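Local atomic coordinates of positive phenol-degradative gene regulator (Ralstonia sp. E2, PDB entry 5FRY), a protein that senses phenols through this N-terminal domain and activates transcription of phenol-degradation genes, probably as an ATP-dependent enhancer-binding regulator. Residues Pro99-His102 and Thr103-Val107; Ser31-Gly35 and Glu36-Ile40; Ser74-Arg77 and Asp78-Ala82. All blocks are in the same frame, centred on the assembly; numbering follows the deposited sequence.

Contacts 1 and 3 adjoin the phenol pocket, while the hairpin of contact 2 lies farther out. Contact 1 contributes Pro99 and His102 to the pocket; in contact 3 the CA of Gly75 is about 6 Å from the nearest atom of 3,4-dimethylphenol. The Leu34 side chain of contact 2 is about 12 Å from the ligand between nearest atoms. Contacts 1 and 3 touch where Glu105 OE2 lies 2.6 Å from Asp78 OD2, a close approach of two carboxylates. Leu34 CD2 is 3.9 Å from Leu101 CD2 on helix 97-104, and Leu34 CG is 4.0 Å from Leu81 CD2 on helix 60-84. All three contacts touch the second subunit, so helix 97-104 reaches both the pocket and that subunit.

Contact 1: Pro99-His102 and Thr103-Val107; sequences PCLH and TIEGV. With ERH (3,4-dimethylphenol), chain D.
His102 reaches forward over the end of its own helix to meet Val107. Its CB lies 3.6 Å from O01 of 3,4-dimethylphenol, whose pocket Pro99 and His102 help to line. The chi1 of -135° lies away from the staggered positions and swings the imidazole between Val107 and this ligand. Val107 meets the ring obliquely: CD2 comes within 3.4 Å of Val107 CB, and at the tip NE2 is only 3.1 Å from Val107 CG1, a tight approach. O01 lies at the ring edge beside ND1, at a modelled separation too short to support any interaction. Tyr157 of helix 152-166 stacks on this ring.

Val107 is delivered by the Schellman motif that ends helix 97-104. Gly106 turns the chain with a phi of 67°; Val107 N bonds back to His102 O at 3.2 Å and Gly106 N to Thr103 O at 2.7 Å. One turn earlier, Pro99 O is gripped twice: Thr103 N reaches it at 3.2 Å and Thr103 OG1 at 2.9 Å, from opposite faces of the carbonyl plane. The proline ring itself lies against the ligand, with CG 4.0 Å from its C02 atom.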
loop_
_atom_site.group_PDB
_atom_site.type_symbol
_atom_site.label_atom_id
_atom_site.label_comp_id
_atom_site.label_asym_id
_atom_site.label_seq_id
_atom_site.Cartn_x
_atom_site.Cartn_y
_atom_site.Cartn_z
ATOM N N PRO A 99 0.437 4.714 17.625
ATOM C CA PRO A 99 0.540 6.041 17.011
ATOM C C PRO A 99 1.903 6.307 16.335
ATOM O O PRO A 99 1.907 6.913 15.267
ATOM C CB PRO A 99 0.305 6.984 18.194
ATOM C CG PRO A 99 -0.600 6.203 19.095
ATOM C CD PRO A 99 -0.227 4.764 18.945
ATOM N N CYS A 100 2.989 5.897 16.950
ATOM C CA CYS A 100 4.309 6.048 16.392
ATOM C C CYS A 100 4.430 5.268 15.082
ATOM O O CYS A 100 4.796 5.816 14.069
ATOM C CB CYS A 100 5.359 5.584 17.368
ATOM S SG CYS A 100 5.712 6.657 18.806
ATOM N N LEU A 101 4.096 3.999 15.113
ATOM C CA LEU A 101 4.192 3.188 13.917
ATOM C C LEU A 101 3.342 3.755 12.796
ATOM O O LEU A 101 3.777 3.807 11.689
ATOM C CB LEU A 101 3.858 1.750 14.214
ATOM C CG LEU A 101 4.931 0.888 14.824
ATOM C CD1 LEU A 101 4.409 -0.347 15.522
ATOM C CD2 LEU A 101 5.939 0.526 13.766
ATOM N N HIS A 102 2.128 4.189 13.119
ATOM C CA HIS A 102 1.241 4.781 12.124
ATOM C C HIS A 102 1.913 5.960 11.426
ATOM O O HIS A 102 1.734 6.170 10.226
ATOM C CB HIS A 102 -0.070 5.229 12.772
ATOM C CG HIS A 102 -1.289 4.854 11.989
ATOM N ND1 HIS A 102 -2.565 5.169 12.404
ATOM C CD2 HIS A 102 -1.428 4.189 10.818
ATOM C CE1 HIS A 102 -3.438 4.716 11.522
ATOM N NE2 HIS A 102 -2.774 4.117 10.549
ATOM N N THR A 103 2.688 6.726 12.188
ATOM C CA THR A 103 3.389 7.864 11.667
ATOM C C THR A 103 4.551 7.446 10.800
ATOM O O THR A 103 4.675 7.921 9.707
ATOM C CB THR A 103 3.840 8.809 12.783
ATOM O OG1 THR A 103 2.754 9.099 13.631
ATOM C CG2 THR A 103 4.312 10.104 12.233
ATOM N N ILE A 104 5.361 6.509 11.277
ATOM C CA ILE A 104 6.515 6.036 10.522
ATOM C C ILE A 104 6.089 5.527 9.162
ATOM O O ILE A 104 6.806 5.684 8.175
ATOM C CB ILE A 104 7.268 4.921 11.262
ATOM C CG1 ILE A 104 7.971 5.501 12.497
ATOM C CG2 ILE A 104 8.273 4.234 10.327
ATOM C CD1 ILE A 104 8.484 4.447 13.490
ATOM N N GLU A 105 4.898 4.946 9.124
ATOM C CA GLU A 105 4.336 4.372 7.914
ATOM C C GLU A 105 3.756 5.446 6.991
ATOM O O GLU A 105 3.256 5.135 5.905
ATOM C CB GLU A 105 3.273 3.315 8.286
ATOM C CG GLU A 105 3.916 2.051 8.841
ATOM C CD GLU A 105 2.996 1.149 9.629
ATOM O OE1 GLU A 105 1.735 1.238 9.548
ATOM O OE2 GLU A 105 3.559 0.335 10.377
ATOM N N GLY A 106 3.848 6.714 7.408
ATOM C CA GLY A 106 3.398 7.836 6.589
ATOM C C GLY A 106 1.894 7.880 6.381
ATOM O O GLY A 106 1.400 8.421 5.401
ATOM N N VAL A 107 1.151 7.301 7.310
ATOM C CA VAL A 107 -0.301 7.246 7.198
ATOM C C VAL A 107 -0.971 8.512 7.726
ATOM O O VAL A 107 -1.893 9.070 7.106
ATOM C CB VAL A 107 -0.855 6.020 7.972
ATOM C CG1 VAL A 107 -2.335 6.146 8.187
ATOM C CG2 VAL A 107 -0.515 4.700 7.220
HETATM O O01 ERH D . -3.248 5.798 14.373
HETATM C C02 ERH D . -4.377 5.615 17.975
HETATM C C03 ERH D . -3.571 3.394 17.230
HETATM C C04 ERH D . -4.148 4.322 18.276
HETATM C C05 ERH D . -4.059 6.139 16.591
HETATM C C06 ERH D . -3.287 3.859 15.997
HETATM C C07 ERH D . -3.545 5.311 15.660
HETATM C C08 ERH D . -4.954 6.545 19.020
HETATM C C09 ERH D . -3.313 1.941 17.567
#

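Contact 2: Ser31-Gly35 and Glu36-Ile40; sequences SIWLG and EQRMI
Arg38 lays the root of its side chain on the indole of Trp33. Its CB stands 3.8 Å from the centroid of the six-membered ring and only 9° off the ring normal, which establishes a CH-pi contact over the face. Farther out, the guanidinium runs at 15° to the indole plane. The edge of the same indole, at CZ3, comes within 3.5 Å of Glu36 O.

On the other face of the sheet Leu34 and Met39 make a diagonal apolar contact, Leu34 CB lying 3.6 Å from Met39 CG. Met39 folds back twice, at chi2 and chi3, and this brings its CE against Leu34 CD2.

The backbone that sets these neighbours is a beta hairpin of strands 31-34 and 37-43 joined by a two-residue turn, Gly35-Glu36, close to type II'; Gly35 supplies the positive phi of 59°. Leu34 and Gln37 close it as a hydrogen-bonded antiparallel pair, with Leu34 N 2.8 Å from Gln37 O. Trp33 and Arg38 form the adjoining non-hydrogen-bonded pair, after which Met39 N donates to Ile32 O at 2.7 Å.

A water sits where the strands begin to separate, accepting from Ile32 N and, at 2.7 Å, from Arg38 NE, while donating to Met39 O. The extended Arg38 chain carries its guanidinium on to the second subunit, where NH1 forms a salt bridge with Asp132 of that subunit and NH2 bonds Gly106 O of that subunit. Met39 and Ile40 also pair there with a strand of the second subunit, continuing the sheet across the interface.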
loop_
_atom_site.group_PDB
_atom_site.type_symbol
_atom_site.label_atom_id
_atom_site.label_comp_id
_atom_site.label_asym_id
_atom_site.label_seq_id
_atom_site.Cartn_x
_atom_site.Cartn_y
_atom_site.Cartn_z
ATOM N N SER A 31 13.452 -5.207 -1.214
ATOM C CA SER A 31 12.574 -5.533 -0.104
ATOM C C SER A 31 12.617 -4.437 0.950
ATOM O O SER A 31 13.517 -3.596 0.944
ATOM C CB SER A 31 12.956 -6.889 0.509
ATOM O OG SER A 31 14.075 -6.758 1.363
ATOM N N ILE A 32 11.593 -4.434 1.808
ATOM C CA ILE A 32 11.505 -3.555 2.958
ATOM C C ILE A 32 10.840 -4.334 4.088
ATOM O O ILE A 32 9.829 -4.995 3.858
ATOM C CB ILE A 32 10.676 -2.289 2.682
ATOM C CG1 ILE A 32 11.210 -1.521 1.463
ATOM C CG2 ILE A 32 10.642 -1.394 3.910
ATOM C CD1 ILE A 32 10.388 -0.323 1.147
ATOM N N TRP A 33 11.394 -4.261 5.291
ATOM C CA TRP A 33 10.856 -5.022 6.415
ATOM C C TRP A 33 10.666 -4.117 7.608
ATOM O O TRP A 33 11.489 -3.248 7.875
ATOM C CB TRP A 33 11.773 -6.197 6.782
ATOM C CG TRP A 33 11.720 -7.302 5.783
ATOM C CD1 TRP A 33 12.322 -7.330 4.560
ATOM C CD2 TRP A 33 11.009 -8.533 5.911
ATOM N NE1 TRP A 33 12.038 -8.516 3.923
ATOM C CE2 TRP A 33 11.235 -9.273 4.736
ATOM C CE3 TRP A 33 10.212 -9.090 6.915
ATOM C CZ2 TRP A 33 10.678 -10.533 4.527
ATOM C CZ3 TRP A 33 9.661 -10.340 6.710
ATOM C CH2 TRP A 33 9.904 -11.057 5.524
ATOM N N LEU A 34 9.556 -4.309 8.305
ATOM C CA LEU A 34 9.274 -3.574 9.531
ATOM C C LEU A 34 9.093 -4.612 10.609
ATOM O O LEU A 34 8.109 -5.337 10.601
ATOM C CB LEU A 34 8.033 -2.701 9.384
ATOM C CG LEU A 34 7.514 -1.976 10.629
ATOM C CD1 LEU A 34 8.568 -1.054 11.193
ATOM C CD2 LEU A 34 6.268 -1.187 10.279
ATOM N N GLY A 35 10.067 -4.723 11.504
ATOM C CA GLY A 35 10.117 -5.867 12.396
ATOM C C GLY A 35 10.193 -7.092 11.507
ATOM O O GLY A 35 11.038 -7.155 10.631
ATOM N N GLU A 36 9.278 -8.041 11.667
ATOM C CA GLU A 36 9.326 -9.232 10.820
ATOM C C GLU A 36 8.136 -9.303 9.860
ATOM O O GLU A 36 7.604 -10.380 9.584
ATOM C CB GLU A 36 9.401 -10.479 11.695
ATOM C CG GLU A 36 10.138 -10.223 12.999
ATOM C CD GLU A 36 11.669 -10.297 12.922
ATOM O OE1 GLU A 36 12.268 -10.558 11.851
ATOM O OE2 GLU A 36 12.295 -10.088 13.986
ATOM N N GLN A 37 7.710 -8.137 9.384
ATOM C CA GLN A 37 6.684 -8.032 8.357
ATOM C C GLN A 37 7.274 -7.316 7.158
ATOM O O GLN A 37 7.879 -6.244 7.285
ATOM C CB GLN A 37 5.462 -7.270 8.854
ATOM C CG GLN A 37 4.633 -8.000 9.888
ATOM C CD GLN A 37 4.158 -9.371 9.424
ATOM O OE1 GLN A 37 3.846 -9.575 8.257
ATOM N NE2 GLN A 37 4.118 -10.324 10.348
ATOM N N ARG A 38 7.074 -7.904 5.992
ATOM C CA ARG A 38 7.550 -7.292 4.771
ATOM C C ARG A 38 6.586 -6.170 4.419
ATOM O O ARG A 38 5.375 -6.305 4.612
ATOM C CB ARG A 38 7.654 -8.323 3.656
ATOM C CG ARG A 38 8.427 -7.845 2.451
ATOM C CD ARG A 38 8.276 -8.781 1.252
ATOM N NE ARG A 38 8.833 -8.143 0.070
ATOM C CZ ARG A 38 9.116 -8.748 -1.074
ATOM N NH1 ARG A 38 8.888 -10.054 -1.230
ATOM N NH2 ARG A 38 9.636 -8.036 -2.069
ATOM N N MET A 39 7.134 -5.052 3.959
ATOM C CA MET A 39 6.344 -3.872 3.582
ATOM C C MET A 39 6.569 -3.501 2.108
ATOM O O MET A 39 7.596 -3.834 1.518
ATOM C CB MET A 39 6.711 -2.663 4.453
ATOM C CG MET A 39 6.851 -2.956 5.964
ATOM S SD MET A 39 5.292 -3.340 6.758
ATOM C CE MET A 39 4.635 -1.683 6.877
ATOM N N ILE A 40 5.618 -2.781 1.524
ATOM C CA ILE A 40 5.904 -2.057 0.288
ATOM C C ILE A 40 5.603 -0.590 0.471
ATOM O O ILE A 40 4.813 -0.215 1.361
ATOM C CB ILE A 40 5.101 -2.559 -0.940
ATOM C CG1 ILE A 40 3.595 -2.469 -0.698
ATOM C CG2 ILE A 40 5.491 -3.990 -1.293
ATOM C CD1 ILE A 40 2.827 -2.685 -1.972
HETATM O O HOH W 1 9.359 -5.510 0.553
#

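Contact 3: Ser74-Arg77 and Asp78-Ala82; sequences SGVR and DAELA
The electrostatic part of this contact joins Arg77 to Glu80, three residues on along helix 60-84. The two side chains run alongside one another in the same direction, and Arg77 is bent at chi2 (-51°), which keeps its guanidinium near the carboxylate. Arg77 NH1 lies 3.5 Å from Glu80 OE1, a long salt bridge, and 3.6 Å from Glu80 OE2. The carboxylate carbon is at the guanidinium edge, in its plane, but the two planes stand 85° apart, so this is no two-pronged, coplanar pairing.

The backbone bonds follow the i to i+4 pattern of an alpha helix: Asp78 N donates to Ser74 O at 3.1 Å and Ala79 N to Gly75 O at 3.0 Å. Glu80 N is shared weakly between Val76 O and Arg77 O, and Leu81 N bonds Arg77 O weakly.

Van der Waals contact is modest, with Val76 CG1 4.0 Å from Glu80 OE2. Outward, Ala79 packs on helix 152-166 and Leu81 on strand 31-34.

Asp78 OD1 bonds His43 NE2 of the second subunit and OD2 bonds Tyr157 OH. With Glu105 close by, the buried acids may well share a proton, whereas the partly exposed Arg77-Glu80 pair probably contributes only a loose attraction.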
loop_
_atom_site.group_PDB
_atom_site.type_symbol
_atom_site.label_atom_id
_atom_site.label_comp_id
_atom_site.label_asym_id
_atom_site.label_seq_id
_atom_site.Cartn_x
_atom_site.Cartn_y
_atom_site.Cartn_z
ATOM N N SER A 74 -3.192 -4.596 9.443
ATOM C CA SER A 74 -1.974 -3.830 9.689
ATOM C C SER A 74 -1.707 -3.544 11.179
ATOM O O SER A 74 -0.583 -3.739 11.659
ATOM C CB SER A 74 -2.024 -2.506 8.913
ATOM O OG SER A 74 -1.642 -2.711 7.572
ATOM N N GLY A 75 -2.726 -3.083 11.909
ATOM C CA GLY A 75 -2.554 -2.703 13.313
ATOM C C GLY A 75 -2.213 -3.904 14.195
ATOM O O GLY A 75 -1.400 -3.800 15.105
ATOM N N VAL A 76 -2.825 -5.033 13.894
ATOM C CA VAL A 76 -2.524 -6.290 14.581
ATOM C C VAL A 76 -1.075 -6.728 14.369
ATOM O O VAL A 76 -0.430 -7.207 15.299
ATOM C CB VAL A 76 -3.471 -7.434 14.149
ATOM C CG1 VAL A 76 -2.960 -8.813 14.705
ATOM C CG2 VAL A 76 -4.896 -7.153 14.670
ATOM N N ARG A 77 -0.560 -6.608 13.149
ATOM C CA ARG A 77 0.819 -7.003 12.927
ATOM C C ARG A 77 1.801 -6.080 13.658
ATOM O O ARG A 77 2.846 -6.538 14.129
ATOM C CB ARG A 77 1.159 -7.039 11.435
ATOM C CG ARG A 77 0.410 -8.097 10.644
ATOM C CD ARG A 77 0.515 -9.475 11.270
ATOM N NE ARG A 77 0.235 -10.500 10.260
ATOM C CZ ARG A 77 0.416 -11.806 10.431
ATOM N NH1 ARG A 77 0.881 -12.278 11.584
ATOM N NH2 ARG A 77 0.129 -12.642 9.440
ATOM N N ASP A 78 1.483 -4.787 13.748
ATOM C CA ASP A 78 2.369 -3.825 14.406
ATOM C C ASP A 78 2.337 -3.991 15.937
ATOM O O ASP A 78 3.363 -3.795 16.615
ATOM C CB ASP A 78 1.996 -2.382 13.998
ATOM C CG ASP A 78 2.456 -2.044 12.591
ATOM O OD1 ASP A 78 3.160 -2.871 11.970
ATOM O OD2 ASP A 78 2.125 -0.957 12.100
ATOM N N ALA A 79 1.190 -4.409 16.484
ATOM C CA ALA A 79 1.108 -4.702 17.911
ATOM C C ALA A 79 1.977 -5.916 18.272
ATOM O O ALA A 79 2.490 -5.993 19.375
ATOM C CB ALA A 79 -0.312 -4.961 18.338
ATOM N N GLU A 80 2.155 -6.835 17.330
ATOM C CA GLU A 80 3.047 -7.977 17.556
ATOM C C GLU A 80 4.482 -7.505 17.646
ATOM O O GLU A 80 5.267 -8.038 18.438
ATOM C CB GLU A 80 2.920 -9.021 16.443
ATOM C CG GLU A 80 1.568 -9.697 16.396
ATOM C CD GLU A 80 1.387 -10.548 15.152
ATOM O OE1 GLU A 80 2.335 -10.631 14.329
ATOM O OE2 GLU A 80 0.293 -11.131 14.990
ATOM N N LEU A 81 4.824 -6.516 16.824
ATOM C CA LEU A 81 6.155 -5.935 16.847
ATOM C C LEU A 81 6.373 -5.195 18.169
ATOM O O LEU A 81 7.441 -5.296 18.773
ATOM C CB LEU A 81 6.365 -5.004 15.643
ATOM C CG LEU A 81 7.632 -4.146 15.632
ATOM C CD1 LEU A 81 8.853 -5.034 15.809
ATOM C CD2 LEU A 81 7.755 -3.327 14.358
ATOM N N ALA A 82 5.351 -4.487 18.636
ATOM C CA ALA A 82 5.472 -3.685 19.849
ATOM C C ALA A 82 5.617 -4.574 21.075
ATOM O O ALA A 82 6.356 -4.254 22.004
ATOM C CB ALA A 82 4.269 -2.759 20.004
#